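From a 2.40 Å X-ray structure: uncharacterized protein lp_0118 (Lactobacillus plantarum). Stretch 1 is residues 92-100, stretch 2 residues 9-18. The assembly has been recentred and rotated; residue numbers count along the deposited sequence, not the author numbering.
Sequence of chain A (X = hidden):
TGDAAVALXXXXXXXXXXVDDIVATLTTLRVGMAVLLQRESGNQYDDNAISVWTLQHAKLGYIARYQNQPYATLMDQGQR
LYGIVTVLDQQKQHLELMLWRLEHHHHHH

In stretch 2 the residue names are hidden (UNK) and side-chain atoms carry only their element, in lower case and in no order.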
# COMPACT_ATOMS: atom_id res chain seq x y z
N LYS A 92 6.00 13.90 -15.35
CA LYS A 92 4.81 13.08 -15.24
C LYS A 92 5.08 12.10 -14.11
O LYS A 92 4.26 11.25 -13.79
CB LYS A 92 4.57 12.33 -16.55
CG LYS A 92 4.37 13.24 -17.74
CD LYS A 92 4.13 12.45 -19.02
CE LYS A 92 2.91 11.54 -18.90
NZ LYS A 92 2.72 10.78 -20.16
N GLN A 93 6.26 12.25 -13.50
CA GLN A 93 6.69 11.40 -12.41
C GLN A 93 6.63 9.94 -12.87
O GLN A 93 6.19 9.06 -12.13
CB GLN A 93 5.79 11.60 -11.19
CG GLN A 93 5.77 13.03 -10.68
CD GLN A 93 4.98 13.17 -9.40
OE1 GLN A 93 3.80 12.81 -9.35
NE2 GLN A 93 5.61 13.70 -8.35
N HIS A 94 7.07 9.71 -14.10
CA HIS A 94 7.08 8.37 -14.68
C HIS A 94 8.40 7.71 -14.28
O HIS A 94 9.34 8.40 -13.86
CB HIS A 94 6.97 8.45 -16.21
CG HIS A 94 6.73 7.13 -16.87
ND1 HIS A 94 5.53 6.46 -16.80
CD2 HIS A 94 7.55 6.35 -17.62
CE1 HIS A 94 5.62 5.32 -17.48
NE2 HIS A 94 6.83 5.23 -17.98
N LEU A 95 8.49 6.39 -14.40
CA LEU A 95 9.71 5.70 -14.03
C LEU A 95 9.67 4.24 -14.45
O LEU A 95 8.82 3.48 -13.98
CB LEU A 95 9.93 5.77 -12.52
CG LEU A 95 11.33 6.09 -11.99
CD1 LEU A 95 11.43 5.67 -10.53
CD2 LEU A 95 12.39 5.38 -12.81
N GLU A 96 10.59 3.86 -15.32
CA GLU A 96 10.68 2.48 -15.79
C GLU A 96 12.10 1.99 -15.51
O GLU A 96 13.05 2.78 -15.48
CB GLU A 96 10.34 2.39 -17.28
CG GLU A 96 8.89 2.72 -17.58
CD GLU A 96 8.51 2.48 -19.04
OE1 GLU A 96 8.70 1.35 -19.53
OE2 GLU A 96 8.02 3.43 -19.69
N LEU A 97 12.25 0.68 -15.29
CA LEU A 97 13.56 0.12 -14.99
C LEU A 97 13.79 -1.21 -15.68
O LEU A 97 12.85 -1.87 -16.10
CB LEU A 97 13.69 -0.13 -13.48
CG LEU A 97 13.07 0.77 -12.42
CD1 LEU A 97 13.06 0.01 -11.08
CD2 LEU A 97 13.85 2.09 -12.30
N MET A 98 15.06 -1.58 -15.79
CA MET A 98 15.45 -2.87 -16.35
C MET A 98 15.98 -3.60 -15.12
O MET A 98 16.99 -3.19 -14.55
CB MET A 98 16.55 -2.73 -17.40
CG MET A 98 17.20 -4.07 -17.81
SD MET A 98 16.04 -5.39 -18.25
CE MET A 98 15.52 -4.85 -19.86
N LEU A 99 15.28 -4.64 -14.69
CA LEU A 99 15.70 -5.37 -13.50
C LEU A 99 16.83 -6.35 -13.80
O LEU A 99 16.91 -6.92 -14.89
CB LEU A 99 14.51 -6.11 -12.89
CG LEU A 99 13.35 -5.21 -12.43
CD1 LEU A 99 12.30 -6.07 -11.75
CD2 LEU A 99 13.85 -4.13 -11.48
N TRP A 100 17.71 -6.51 -12.81
CA TRP A 100 18.86 -7.40 -12.92
C TRP A 100 19.00 -8.24 -11.66
O TRP A 100 18.56 -7.84 -10.59
CB TRP A 100 20.15 -6.61 -13.13
CG TRP A 100 20.29 -5.96 -14.48
CD1 TRP A 100 19.60 -4.88 -14.94
CD2 TRP A 100 21.18 -6.35 -15.53
NE1 TRP A 100 20.00 -4.57 -16.22
CE2 TRP A 100 20.97 -5.46 -16.61
CE3 TRP A 100 22.14 -7.36 -15.67
CZ2 TRP A 100 21.68 -5.56 -17.81
CZ3 TRP A 100 22.85 -7.46 -16.86
CH2 TRP A 100 22.61 -6.56 -17.92
N UNK A 9 13.98 -8.28 -16.87
CA UNK A 9 13.07 -7.55 -17.73
C UNK A 9 12.84 -6.14 -17.21
O UNK A 9 13.41 -5.75 -16.19
c UNK A 9 11.20 -8.27 -19.28
o UNK A 9 11.26 -7.20 -19.94
o UNK A 9 10.71 -9.32 -19.73
c UNK A 9 11.74 -8.28 -17.86
N UNK A 10 12.01 -5.39 -17.91
CA UNK A 10 11.71 -4.02 -17.52
C UNK A 10 10.40 -3.92 -16.75
O UNK A 10 9.47 -4.69 -16.99
c UNK A 10 11.63 -3.10 -18.74
o UNK A 10 10.72 -3.65 -19.70
c UNK A 10 12.99 -2.94 -19.38
N UNK A 11 10.32 -2.97 -15.83
CA UNK A 11 9.12 -2.77 -15.04
C UNK A 11 8.85 -1.28 -14.87
O UNK A 11 9.72 -0.44 -15.10
c UNK A 11 9.23 -3.42 -13.63
c UNK A 11 10.37 -2.80 -12.86
c UNK A 11 9.41 -4.92 -13.76
N UNK A 12 7.62 -0.95 -14.47
CA UNK A 12 7.24 0.43 -14.25
C UNK A 12 7.10 0.66 -12.75
O UNK A 12 6.68 -0.24 -12.02
c UNK A 12 5.59 2.23 -14.83
c UNK A 12 5.89 0.74 -14.93
o UNK A 12 5.95 0.36 -16.31
N UNK A 13 7.46 1.85 -12.30
CA UNK A 13 7.37 2.19 -10.89
C UNK A 13 6.19 3.14 -10.69
O UNK A 13 6.19 4.26 -11.20
c UNK A 13 8.66 2.87 -10.38
c UNK A 13 8.58 3.05 -8.88
c UNK A 13 9.87 2.03 -10.74
N UNK A 14 5.19 2.68 -9.94
CA UNK A 14 4.00 3.47 -9.67
C UNK A 14 3.96 3.93 -8.22
O UNK A 14 4.88 3.64 -7.44
c UNK A 14 2.66 1.45 -9.04
c UNK A 14 2.73 2.65 -9.96
c UNK A 14 2.73 2.20 -11.41
N UNK A 15 2.90 4.64 -7.87
CA UNK A 15 2.73 5.12 -6.51
C UNK A 15 3.52 6.35 -6.11
O UNK A 15 3.55 6.71 -4.93
N UNK A 16 4.17 7.01 -7.07
CA UNK A 16 4.96 8.20 -6.75
C UNK A 16 4.15 9.25 -5.99
O UNK A 16 4.63 9.79 -4.99
o UNK A 16 6.84 6.59 -10.55
c UNK A 16 5.53 8.85 -8.02
o UNK A 16 4.92 6.61 -9.48
c UNK A 16 6.63 8.05 -8.69
c UNK A 16 6.09 7.01 -9.64
N UNK A 17 2.94 9.53 -6.47
CA UNK A 17 2.08 10.53 -5.84
C UNK A 17 1.96 10.36 -4.33
O UNK A 17 1.74 11.33 -3.61
c UNK A 17 -1.60 9.44 -6.53
c UNK A 17 0.68 10.49 -6.46
n UNK A 17 -0.98 7.09 -7.96
n UNK A 17 -1.34 8.16 -9.97
n UNK A 17 -1.60 9.30 -7.99
c UNK A 17 -0.19 9.34 -5.97
c UNK A 17 -1.31 8.18 -8.64
N UNK A 18 2.11 9.12 -3.86
CA UNK A 18 2.00 8.83 -2.44
C UNK A 18 3.33 8.97 -1.69
O UNK A 18 3.38 8.79 -0.48
c UNK A 18 -1.02 8.04 -2.26
o UNK A 18 -3.85 6.95 -4.30
c UNK A 18 -0.26 6.39 -3.82
c UNK A 18 -1.55 6.27 -4.33
c UNK A 18 0.03 7.28 -2.78
c UNK A 18 -2.32 7.93 -2.76
c UNK A 18 -2.57 7.05 -3.80
c UNK A 18 1.43 7.43 -2.24

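Position 9 carries four side-chain atoms, two carbons with two oxygens on the second, a short carboxylate. Its CA-to-CB bond points away from stretch 1, so the contact is made by the backbone: Leu99 N donates to O of position 9 at 2.6 Å (162°). The residue is Asp9.

Position 10 has one carbon bearing an oxygen and a carbon, a beta-branched pattern with one oxygen. Its backbone N lies 2.8 Å from Asp9 OD1 in a hydrogen bond, and its terminal carbon is 3.2 Å from Met98 CE. This is Thr10; the CA atoms of Thr10 and Met98 are 4.1 Å apart, in a non-hydrogen-bonded antiparallel pair.

At position 11 one carbon carries two others, with no heteroatom; one branch carbon lies 3.7 Å from Leu99 CD1. This is Val11. It pairs with Leu97 through two hydrogen bonds, Val11 N to Leu97 O (2.8 Å) and Leu97 N to Val11 O (2.8 Å). The branch carbon that meets Leu99 is CG1.

Position 12 again shows one carbon with an oxygen and a carbon. The oxygen is 4.0 Å from Glu96 CG, and the terminal carbon approaches His94 CE1 obliquely at 4.1 Å. This is Thr12, which lies opposite Glu96, CA to CA 4.3 Å.

Position 13 is a three-carbon branched side chain pointing toward stretch 1, with its CB 3.8 Å from Leu95 CB. It is Val13, whose N donates to Leu95 O at 2.7 Å (164°) and whose CG2 lies 3.8 Å from Leu97 CD1.

Position 14 has the same three carbons but points away and touches nothing on stretch 1: Val14.

Position 15 has no side-chain atoms and a phi of 79°, a value that favours glycine: Gly15.

Position 16 has three carbons in a row, the third bearing two oxygens. The chain is bent (chi2 86°), and one carboxylate oxygen comes within 3.8 Å of Leu95 CB. This is Glu16, and the oxygen is OE2.

Position 17 shows three carbons, a nitrogen, and a carbon with two more nitrogens, a guanidinium. Its contact is marginal, its backbone N lying 4.4 Å from Gln93 OE1. This is Arg17.

Position 18 has a carbon leading to a six-carbon ring with one oxygen, out of reach of stretch 1. This is Tyr18; Tyr18 N bonds to Gly15 O at 3.0 Å.

The contact is therefore an antiparallel pairing held by four backbone hydrogen bonds. Leu97 and Val11 share one sheet face, whereas Glu96, Met98, Thr10 and Thr12 occupy the other. Apolar packing by Leu95, Leu97, Leu99, Val11 and Val13 supplements the ladder, and 674 Å² is buried in all.

Stretch 2, residues 9-18: DTVTVVGERY
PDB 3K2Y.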